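Glycerate dehydrogenase (Bacillus sp. 5mfcol3.1, PDB 6P2I) reduces acyclic imino acids, produced in situ by a partner oxidase, asymmetrically with NADPH and binds D-arginine, and is related to the D-isomer-specific 2-hydroxyacid dehydrogenases. Local coordinates at residues R229-D234 with D254-K259; A237-L242 with N261-L266; R248-D253 with N267-T272. All coordinates share one frame; numbering follows the deposited sequence. Where two conformers were deposited one is given.

Contact 1 of 3, residues R229-D234 with D254-K259; sequences RGNLID and DLTYYK
Asp254 reaches across to the backbone of Gly230: the amide N of Gly230 donates to Asp254 OD2 over 2.8 Å, nearly straight at 161°, and uses the anti lone pair of that oxygen, away from OD1. CG of Asp254 is anti to its backbone N (chi1 -168°), on a CB that already points toward the other loop. Its OD2 also comes within 3.6 Å of Arg229 CA. A water reinforces the grip on this oxygen, lying 2.7 Å from Asp254 OD2 and accepting from Arg229 NH2 at 2.9 Å, with Asn231 OD1 as a further partner within bonding distance. Arg229 has two conformers; in the one described here the guanidinium reaches OD2 through this water, with NH2 of Arg229 4.6 Å from OD2 of Asp254 and the two planes turned 64° apart.

Both loops follow parallel strands of the Rossmann-type nucleotide-binding domain, 223-226 and 249-252, and so lie at the C-terminal ends of the strands, where such folds bind their cofactor. Arg229 belongs to the D-arginine pocket, and its side chain is about 5 Å from the bound NADP cofactor at the nearest atoms.

Beside the polar group, Thr256 lays its methyl against the short 3-10 turn at 230-232: CG2 is 3.6 Å from Gly230 C and 4.0 Å from Asn231 ND2. The backbones are close here, and a CB on Gly230 would collide with Leu255 C and Thr256 N. In the second shell, Asp77 forms a salt bridge with NE of Arg229 in the same conformer, and Glu235 OE2 is hydrogen-bonded to the Thr256 hydroxyl, while CG2 faces the glycine. His130 of the second subunit packs on Asp254.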
loop_
_atom_site.group_PDB
_atom_site.type_symbol
_atom_site.label_atom_id
_atom_site.label_comp_id
_atom_site.label_asym_id
_atom_site.label_seq_id
_atom_site.Cartn_x
_atom_site.Cartn_y
_atom_site.Cartn_z
ATOM N N ARG A 229 -8.371 16.076 8.782
ATOM C CA ARG A 229 -9.757 16.499 8.632
ATOM C C ARG A 229 -10.075 16.813 7.175
ATOM O O ARG A 229 -9.242 17.351 6.441
ATOM C CB ARG A 229 -10.034 17.727 9.500
ATOM C CG ARG A 229 -10.195 17.414 10.979
ATOM C CD ARG A 229 -11.550 16.782 11.263
ATOM N NE ARG A 229 -12.044 17.125 12.594
ATOM C CZ ARG A 229 -13.299 16.948 12.986
ATOM N NH1 ARG A 229 -13.668 17.285 14.214
ATOM N NH2 ARG A 229 -14.184 16.427 12.147
ATOM N N GLY A 230 -11.295 16.463 6.755
ATOM C CA GLY A 230 -11.732 16.827 5.416
ATOM C C GLY A 230 -11.820 18.327 5.217
ATOM O O GLY A 230 -11.620 18.827 4.104
ATOM N N ASN A 231 -12.095 19.064 6.299
ATOM C CA ASN A 231 -12.231 20.515 6.289
ATOM C C ASN A 231 -10.948 21.253 5.936
ATOM O O ASN A 231 -10.996 22.473 5.742
ATOM C CB ASN A 231 -12.717 20.966 7.667
ATOM C CG ASN A 231 -13.753 20.027 8.240
ATOM O OD1 ASN A 231 -13.429 18.933 8.728
ATOM N ND2 ASN A 231 -15.015 20.431 8.159
ATOM N N LEU A 232 -9.809 20.559 5.872
ATOM C CA LEU A 232 -8.569 21.198 5.450
ATOM C C LEU A 232 -8.578 21.529 3.969
ATOM O O LEU A 232 -7.752 22.328 3.519
ATOM C CB LEU A 232 -7.373 20.290 5.753
ATOM C CG LEU A 232 -7.126 19.969 7.226
ATOM C CD1 LEU A 232 -6.024 18.966 7.349
ATOM C CD2 LEU A 232 -6.764 21.238 7.986
ATOM N N ILE A 233 -9.479 20.919 3.204
ATOM C CA ILE A 233 -9.520 21.045 1.751
ATOM C C ILE A 233 -10.815 21.736 1.357
ATOM O O ILE A 233 -11.855 21.525 1.992
ATOM C CB ILE A 233 -9.432 19.662 1.070
ATOM C CG1 ILE A 233 -8.248 18.864 1.625
ATOM C CG2 ILE A 233 -9.357 19.814 -0.445
ATOM C CD1 ILE A 233 -8.145 17.451 1.057
ATOM N N ASP A 234 -10.752 22.565 0.311
ATOM C CA ASP A 234 -11.971 22.965 -0.383
ATOM C C ASP A 234 -12.545 21.717 -1.040
ATOM O O ASP A 234 -12.165 21.364 -2.164
ATOM C CB ASP A 234 -11.688 24.063 -1.414
ATOM C CG ASP A 234 -12.952 24.610 -2.071
ATOM O OD1 ASP A 234 -13.943 23.861 -2.248
ATOM O OD2 ASP A 234 -12.944 25.805 -2.435
ATOM N N ASP A 254 -10.981 10.901 5.669
ATOM C CA ASP A 254 -12.059 11.718 6.214
ATOM C C ASP A 254 -12.684 12.512 5.079
ATOM O O ASP A 254 -12.017 12.846 4.099
ATOM C CB ASP A 254 -11.552 12.663 7.313
ATOM C CG ASP A 254 -12.688 13.310 8.102
ATOM O OD1 ASP A 254 -13.546 12.576 8.641
ATOM O OD2 ASP A 254 -12.731 14.555 8.202
ATOM N N LEU A 255 -13.980 12.779 5.206
ATOM C CA LEU A 255 -14.690 13.732 4.363
ATOM C C LEU A 255 -15.461 14.666 5.279
ATOM O O LEU A 255 -15.757 14.316 6.424
ATOM C CB LEU A 255 -15.671 13.057 3.397
ATOM C CG LEU A 255 -15.146 11.994 2.437
ATOM C CD1 LEU A 255 -16.340 11.422 1.713
ATOM C CD2 LEU A 255 -14.169 12.597 1.464
ATOM N N THR A 256 -15.810 15.856 4.771
ATOM C CA THR A 256 -16.568 16.780 5.621
ATOM C C THR A 256 -17.953 16.231 5.952
ATOM O O THR A 256 -18.523 16.569 6.997
ATOM C CB THR A 256 -16.687 18.164 4.971
ATOM O OG1 THR A 256 -17.515 18.091 3.803
ATOM C CG2 THR A 256 -15.319 18.708 4.597
ATOM N N TYR A 257 -18.508 15.399 5.073
ATOM C CA TYR A 257 -19.724 14.640 5.328
ATOM C C TYR A 257 -19.737 13.467 4.363
ATOM O O TYR A 257 -19.009 13.460 3.369
ATOM C CB TYR A 257 -20.988 15.503 5.170
ATOM C CG TYR A 257 -21.271 15.935 3.748
ATOM C CD1 TYR A 257 -20.592 17.006 3.180
ATOM C CD2 TYR A 257 -22.220 15.276 2.975
ATOM C CE1 TYR A 257 -20.848 17.407 1.878
ATOM C CE2 TYR A 257 -22.489 15.674 1.676
ATOM C CZ TYR A 257 -21.797 16.735 1.133
ATOM O OH TYR A 257 -22.057 17.132 -0.158
ATOM N N TYR A 258 -20.572 12.468 4.660
ATOM C CA TYR A 258 -20.585 11.240 3.875
ATOM C C TYR A 258 -21.891 11.034 3.115
ATOM O O TYR A 258 -21.858 10.875 1.894
ATOM C CB TYR A 258 -20.284 10.035 4.775
ATOM C CG TYR A 258 -18.818 9.943 5.103
ATOM C CD1 TYR A 258 -18.267 10.740 6.098
ATOM C CD2 TYR A 258 -17.977 9.080 4.402
ATOM C CE1 TYR A 258 -16.931 10.685 6.398
ATOM C CE2 TYR A 258 -16.625 9.015 4.693
ATOM C CZ TYR A 258 -16.109 9.818 5.694
ATOM O OH TYR A 258 -14.770 9.763 5.994
ATOM N N LYS A 259 -23.036 11.036 3.793
ATOM C CA LYS A 259 -24.293 10.770 3.097
ATOM C C LYS A 259 -24.497 11.758 1.954
ATOM O O LYS A 259 -24.439 12.974 2.151
ATOM C CB LYS A 259 -25.479 10.830 4.065
ATOM C CG LYS A 259 -26.815 10.551 3.382
ATOM C CD LYS A 259 -27.933 10.266 4.371
ATOM C CE LYS A 259 -29.247 9.989 3.650
ATOM N NZ LYS A 259 -29.151 8.807 2.751
HETATM O O HOH W 1 -14.568 16.256 9.322
#

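Contact 2 of 3, residues A237-L242 with N261-L266; sequences ALYSVL and NPIIGL
Pro262 sits over one face of the Tyr239 ring, its CB 3.8 Å from the ring centroid and 21° off the normal, a CH-pi contact. The carbon is displaced toward the rim, nearest CE1 and CZ, and the proline and tyrosine side chains cross at about a right angle. CG of Tyr239 is anti to the backbone N (chi1 172°), and the end of the side chain comes nearer the 3-10 turn than its CB does. Its CD1 meets Ile263 CG1 at 3.9 Å, and Leu266 CD2 approaches CE1 of Tyr239 obliquely at 3.7 Å. The ring carbon CE1 thus has both proline and leucine for neighbours. A water joins the polar end of the ring to the turn, donating to Pro262 O at 2.9 Å and lying 3.2 Å from Tyr239 OH.

Helix 235-243 is here packed against the connection between strands 249-252 and 269-271, the last two of the parallel Rossmann-type sheet; this connection contains no alpha-helix, only the 3-10 turn at 262-265. Asn261 opens that turn with an Asx turn, its OD1 accepting from Ile263 N at 3.0 Å, while its ND2 donates to Tyr257 O and to Glu235 at the start of the same helix.

One helical turn beyond Tyr239, Leu242 and Leu266 also cross at about a right angle. The other methyl of Leu266 does the touching: CD1 lies 3.6 Å from Leu242 CB and is close to Leu242 CD1 as well. The carbonyl oxygens of Ile264 and Leu266 accept from Arg125 of the second subunit.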
loop_
_atom_site.group_PDB
_atom_site.type_symbol
_atom_site.label_atom_id
_atom_site.label_comp_id
_atom_site.label_asym_id
_atom_site.label_seq_id
_atom_site.Cartn_x
_atom_site.Cartn_y
_atom_site.Cartn_z
ATOM N N ALA A 237 -14.095 21.929 -4.484
ATOM C CA ALA A 237 -13.082 22.073 -5.523
ATOM C C ALA A 237 -12.363 20.753 -5.769
ATOM O O ALA A 237 -12.040 20.423 -6.917
ATOM C CB ALA A 237 -12.081 23.165 -5.149
ATOM N N LEU A 238 -12.111 19.983 -4.707
ATOM C CA LEU A 238 -11.465 18.685 -4.878
ATOM C C LEU A 238 -12.344 17.746 -5.690
ATOM O O LEU A 238 -11.848 17.002 -6.546
ATOM C CB LEU A 238 -11.131 18.077 -3.513
ATOM C CG LEU A 238 -10.417 16.716 -3.523
ATOM C CD1 LEU A 238 -9.170 16.749 -4.400
ATOM C CD2 LEU A 238 -10.063 16.244 -2.118
ATOM N N TYR A 239 -13.656 17.767 -5.440
ATOM C CA TYR A 239 -14.565 16.952 -6.237
ATOM C C TYR A 239 -14.441 17.283 -7.719
ATOM O O TYR A 239 -14.344 16.382 -8.558
ATOM C CB TYR A 239 -16.010 17.135 -5.770
ATOM C CG TYR A 239 -16.979 16.446 -6.698
ATOM C CD1 TYR A 239 -17.091 15.061 -6.707
ATOM C CD2 TYR A 239 -17.735 17.173 -7.609
ATOM C CE1 TYR A 239 -17.956 14.420 -7.577
ATOM C CE2 TYR A 239 -18.602 16.540 -8.481
ATOM C CZ TYR A 239 -18.706 15.162 -8.461
ATOM O OH TYR A 239 -19.567 14.522 -9.324
ATOM N N SER A 240 -14.441 18.579 -8.058
ATOM C CA SER A 240 -14.330 18.985 -9.455
ATOM C C SER A 240 -13.004 18.543 -10.058
ATOM O O SER A 240 -12.955 18.107 -11.212
ATOM C CB SER A 240 -14.493 20.501 -9.579
ATOM O OG SER A 240 -15.804 20.896 -9.213
ATOM N N VAL A 241 -11.918 18.649 -9.290
ATOM C CA VAL A 241 -10.611 18.215 -9.779
ATOM C C VAL A 241 -10.638 16.730 -10.120
ATOM O O VAL A 241 -10.197 16.311 -11.198
ATOM C CB VAL A 241 -9.525 18.542 -8.739
ATOM C CG1 VAL A 241 -8.265 17.742 -9.009
ATOM C CG2 VAL A 241 -9.217 20.027 -8.765
ATOM N N LEU A 242 -11.180 15.914 -9.214
ATOM C CA LEU A 242 -11.239 14.475 -9.450
ATOM C C LEU A 242 -12.253 14.120 -10.531
ATOM O O LEU A 242 -11.969 13.291 -11.405
ATOM C CB LEU A 242 -11.561 13.753 -8.143
ATOM C CG LEU A 242 -10.472 13.830 -7.069
ATOM C CD1 LEU A 242 -11.088 13.721 -5.685
ATOM C CD2 LEU A 242 -9.441 12.727 -7.259
ATOM N N ASN A 261 -22.617 12.679 -0.342
ATOM C CA ASN A 261 -21.452 13.433 -0.788
ATOM C C ASN A 261 -21.065 12.959 -2.183
ATOM O O ASN A 261 -20.821 11.760 -2.372
ATOM C CB ASN A 261 -20.286 13.265 0.180
ATOM C CG ASN A 261 -19.151 14.249 -0.084
ATOM O OD1 ASN A 261 -18.770 14.495 -1.232
ATOM N ND2 ASN A 261 -18.591 14.803 0.985
ATOM N N PRO A 262 -21.009 13.848 -3.178
ATOM C CA PRO A 262 -20.703 13.409 -4.550
ATOM C C PRO A 262 -19.364 12.702 -4.689
ATOM O O PRO A 262 -19.186 11.931 -5.643
ATOM C CB PRO A 262 -20.728 14.719 -5.350
ATOM C CG PRO A 262 -21.568 15.652 -4.528
ATOM C CD PRO A 262 -21.294 15.292 -3.103
ATOM N N ILE A 263 -18.417 12.938 -3.780
ATOM C CA ILE A 263 -17.134 12.242 -3.863
ATOM C C ILE A 263 -17.325 10.732 -3.764
ATOM O O ILE A 263 -16.547 9.961 -4.346
ATOM C CB ILE A 263 -16.183 12.783 -2.778
ATOM C CG1 ILE A 263 -15.788 14.223 -3.112
ATOM C CG2 ILE A 263 -14.949 11.889 -2.614
ATOM C CD1 ILE A 263 -14.871 14.853 -2.104
ATOM N N ILE A 264 -18.377 10.286 -3.070
ATOM C CA ILE A 264 -18.676 8.857 -2.961
ATOM C C ILE A 264 -18.951 8.225 -4.324
ATOM O O ILE A 264 -18.820 7.005 -4.480
ATOM C CB ILE A 264 -19.854 8.647 -1.974
ATOM C CG1 ILE A 264 -19.320 8.368 -0.573
ATOM C CG2 ILE A 264 -20.791 7.532 -2.403
ATOM C CD1 ILE A 264 -18.580 9.508 0.008
ATOM N N GLY A 265 -19.283 9.032 -5.331
ATOM C CA GLY A 265 -19.538 8.557 -6.673
ATOM C C GLY A 265 -18.320 8.408 -7.560
ATOM O O GLY A 265 -18.436 7.887 -8.676
ATOM N N LEU A 266 -17.151 8.837 -7.097
ATOM C CA LEU A 266 -15.954 8.889 -7.929
ATOM C C LEU A 266 -15.233 7.548 -7.969
ATOM O O LEU A 266 -15.095 6.867 -6.948
ATOM C CB LEU A 266 -14.988 9.951 -7.411
ATOM C CG LEU A 266 -15.438 11.406 -7.424
ATOM C CD1 LEU A 266 -14.455 12.240 -6.609
ATOM C CD2 LEU A 266 -15.528 11.908 -8.845
HETATM O O HOH W 2 -20.608 11.719 -8.158
#

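Contact 3 of 3, residues R248-D253 with N267-T272; sequences RGAGLD and NNVVLT
Thr272 OG1 donates to Asp253 OD1 over 2.6 Å, meeting it on the anti side and 17° out of the carboxylate plane, with the two side chains crossing at about a right angle. The same hydroxyl oxygen is hydrogen-bonded to His105 NE2, while Asp253 OD2 bonds the amide nitrogen N7N of the nicotinamide and, weakly, Ala276 N. An alanine in place of Asp253 would probably leave the Thr272 hydroxyl without OD1 and the cofactor carboxamide without OD2 as acceptor, and so allow the nicotinamide more freedom to turn.

Behind this polar end, strands 249-252 and 269-271 run parallel, 7° apart, as the last pair of the Rossmann-type sheet, and Asp253 stands just past the C-terminal end of strand 249-252, on the cofactor side. Ala250 and Leu252 each give their N-H and C=O to the neighbouring strand: Ala250 N to Asn268 O, Val270 N to Ala250 O at 2.9 Å, Leu252 N to Val270 O, and Thr272 N to Leu252 O at 3.1 Å. A water bridges the carbonyl oxygens of Leu252 and Thr272.

On the face bearing Ala250 and Leu252, Leu271 CD2 lies 3.9 Å from Leu252 CB, and Leu242 of helix 235-243 covers Ala250 and Val269. Val270 points to the other face, against Leu109 and Val113 of helix 99-114. At the outer strand, Asp121 of the second subunit accepts from Leu271 N.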
loop_
_atom_site.group_PDB
_atom_site.type_symbol
_atom_site.label_atom_id
_atom_site.label_comp_id
_atom_site.label_asym_id
_atom_site.label_seq_id
_atom_site.Cartn_x
_atom_site.Cartn_y
_atom_site.Cartn_z
ATOM N N ARG A 248 -4.508 12.152 -10.695
ATOM C CA ARG A 248 -4.684 10.707 -10.821
ATOM C C ARG A 248 -5.749 10.185 -9.863
ATOM O O ARG A 248 -6.592 9.365 -10.247
ATOM C CB ARG A 248 -3.362 9.980 -10.584
ATOM C CG ARG A 248 -3.526 8.467 -10.521
ATOM C CD ARG A 248 -2.186 7.783 -10.379
ATOM N NE ARG A 248 -1.337 8.075 -11.527
ATOM C CZ ARG A 248 -0.014 8.190 -11.469
ATOM N NH1 ARG A 248 0.615 8.037 -10.309
ATOM N NH2 ARG A 248 0.677 8.464 -12.567
ATOM N N GLY A 249 -5.712 10.621 -8.611
ATOM C CA GLY A 249 -6.709 10.174 -7.653
ATOM C C GLY A 249 -6.415 10.703 -6.268
ATOM O O GLY A 249 -5.443 11.431 -6.043
ATOM N N ALA A 250 -7.285 10.329 -5.329
ATOM C CA ALA A 250 -7.136 10.756 -3.950
ATOM C C ALA A 250 -7.442 9.600 -3.009
ATOM O O ALA A 250 -8.319 8.775 -3.281
ATOM C CB ALA A 250 -8.055 11.938 -3.620
ATOM N N GLY A 251 -6.711 9.552 -1.902
ATOM C CA GLY A 251 -6.989 8.599 -0.848
ATOM C C GLY A 251 -7.385 9.375 0.389
ATOM O O GLY A 251 -6.582 10.165 0.904
ATOM N N LEU A 252 -8.613 9.191 0.866
ATOM C CA LEU A 252 -9.175 10.080 1.877
ATOM C C LEU A 252 -9.702 9.283 3.061
ATOM O O LEU A 252 -10.636 8.485 2.912
ATOM C CB LEU A 252 -10.287 10.937 1.270
ATOM C CG LEU A 252 -9.918 11.662 -0.028
ATOM C CD1 LEU A 252 -11.150 12.314 -0.626
ATOM C CD2 LEU A 252 -8.807 12.696 0.216
ATOM N N ASP A 253 -9.136 9.541 4.239
ATOM C CA ASP A 253 -9.559 8.912 5.482
ATOM C C ASP A 253 -10.618 9.733 6.204
ATOM O O ASP A 253 -11.102 9.301 7.250
ATOM C CB ASP A 253 -8.344 8.683 6.399
ATOM C CG ASP A 253 -8.637 7.731 7.575
ATOM O OD1 ASP A 253 -9.171 6.631 7.355
ATOM O OD2 ASP A 253 -8.331 8.094 8.728
ATOM N N ASN A 267 -14.737 7.198 -9.152
ATOM C CA ASN A 267 -13.975 5.973 -9.359
ATOM C C ASN A 267 -12.470 6.189 -9.280
ATOM O O ASN A 267 -11.706 5.287 -9.646
ATOM C CB ASN A 267 -14.330 5.348 -10.707
ATOM C CG ASN A 267 -14.014 6.265 -11.889
ATOM O OD1 ASN A 267 -13.409 7.329 -11.734
ATOM N ND2 ASN A 267 -14.430 5.848 -13.081
ATOM N N ASN A 268 -12.026 7.365 -8.847
ATOM C CA ASN A 268 -10.603 7.618 -8.667
ATOM C C ASN A 268 -10.311 8.098 -7.253
ATOM O O ASN A 268 -9.341 8.824 -7.024
ATOM C CB ASN A 268 -10.076 8.614 -9.706
ATOM C CG ASN A 268 -10.879 9.911 -9.759
ATOM O OD1 ASN A 268 -11.846 10.098 -9.019
ATOM N ND2 ASN A 268 -10.467 10.820 -10.637
ATOM N N VAL A 269 -11.148 7.707 -6.291
ATOM C CA VAL A 269 -10.846 7.920 -4.884
ATOM C C VAL A 269 -10.875 6.572 -4.182
ATOM O O VAL A 269 -11.590 5.648 -4.584
ATOM C CB VAL A 269 -11.823 8.909 -4.197
ATOM C CG1 VAL A 269 -11.794 10.257 -4.903
ATOM C CG2 VAL A 269 -13.234 8.336 -4.160
ATOM N N VAL A 270 -10.067 6.463 -3.140
ATOM C CA VAL A 270 -10.117 5.362 -2.194
ATOM C C VAL A 270 -10.448 5.971 -0.839
ATOM O O VAL A 270 -9.771 6.905 -0.396
ATOM C CB VAL A 270 -8.785 4.591 -2.156
ATOM C CG1 VAL A 270 -8.795 3.515 -1.087
ATOM C CG2 VAL A 270 -8.501 3.988 -3.539
ATOM N N LEU A 271 -11.504 5.471 -0.207
ATOM C CA LEU A 271 -12.009 6.037 1.038
ATOM C C LEU A 271 -11.826 5.052 2.181
ATOM O O LEU A 271 -12.086 3.857 2.024
ATOM C CB LEU A 271 -13.490 6.377 0.897
ATOM C CG LEU A 271 -13.814 7.289 -0.277
ATOM C CD1 LEU A 271 -15.317 7.420 -0.434
ATOM C CD2 LEU A 271 -13.160 8.655 -0.071
ATOM N N THR A 272 -11.384 5.555 3.332
ATOM C CA THR A 272 -11.399 4.753 4.544
ATOM C C THR A 272 -12.139 5.507 5.646
ATOM O O THR A 272 -12.093 6.741 5.702
ATOM C CB THR A 272 -9.973 4.365 4.980
ATOM O OG1 THR A 272 -9.122 5.522 5.049
ATOM C CG2 THR A 272 -9.358 3.380 3.946
HETATM O O HOH W 3 -8.114 10.430 -12.612
HETATM O O HOH W 4 -13.246 8.632 4.029
#

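How the contacts relate
The three contacts lie in one Rossmann-type nucleotide-binding domain, with centres 10 to 12 Å apart. Their segments interleave along the chain: 229-234, 237-242 and 248-253 come first, then 254-259, 261-266 and 267-272 in the same order, so every pair of contacts crosses. Contact 3 is the edge of the seven-stranded sheet; contact 1 joins loops that follow two of its strands, and contact 2 sets helix 235-243 on the connection between the last two. Leu255 of contact 1 packs on Ile264 of contact 2, and Leu242 meets Val269 of contact 3. Residues of the cofactor and substrate pockets thus lie in the same part of the domain that meets the second subunit, which all three touch.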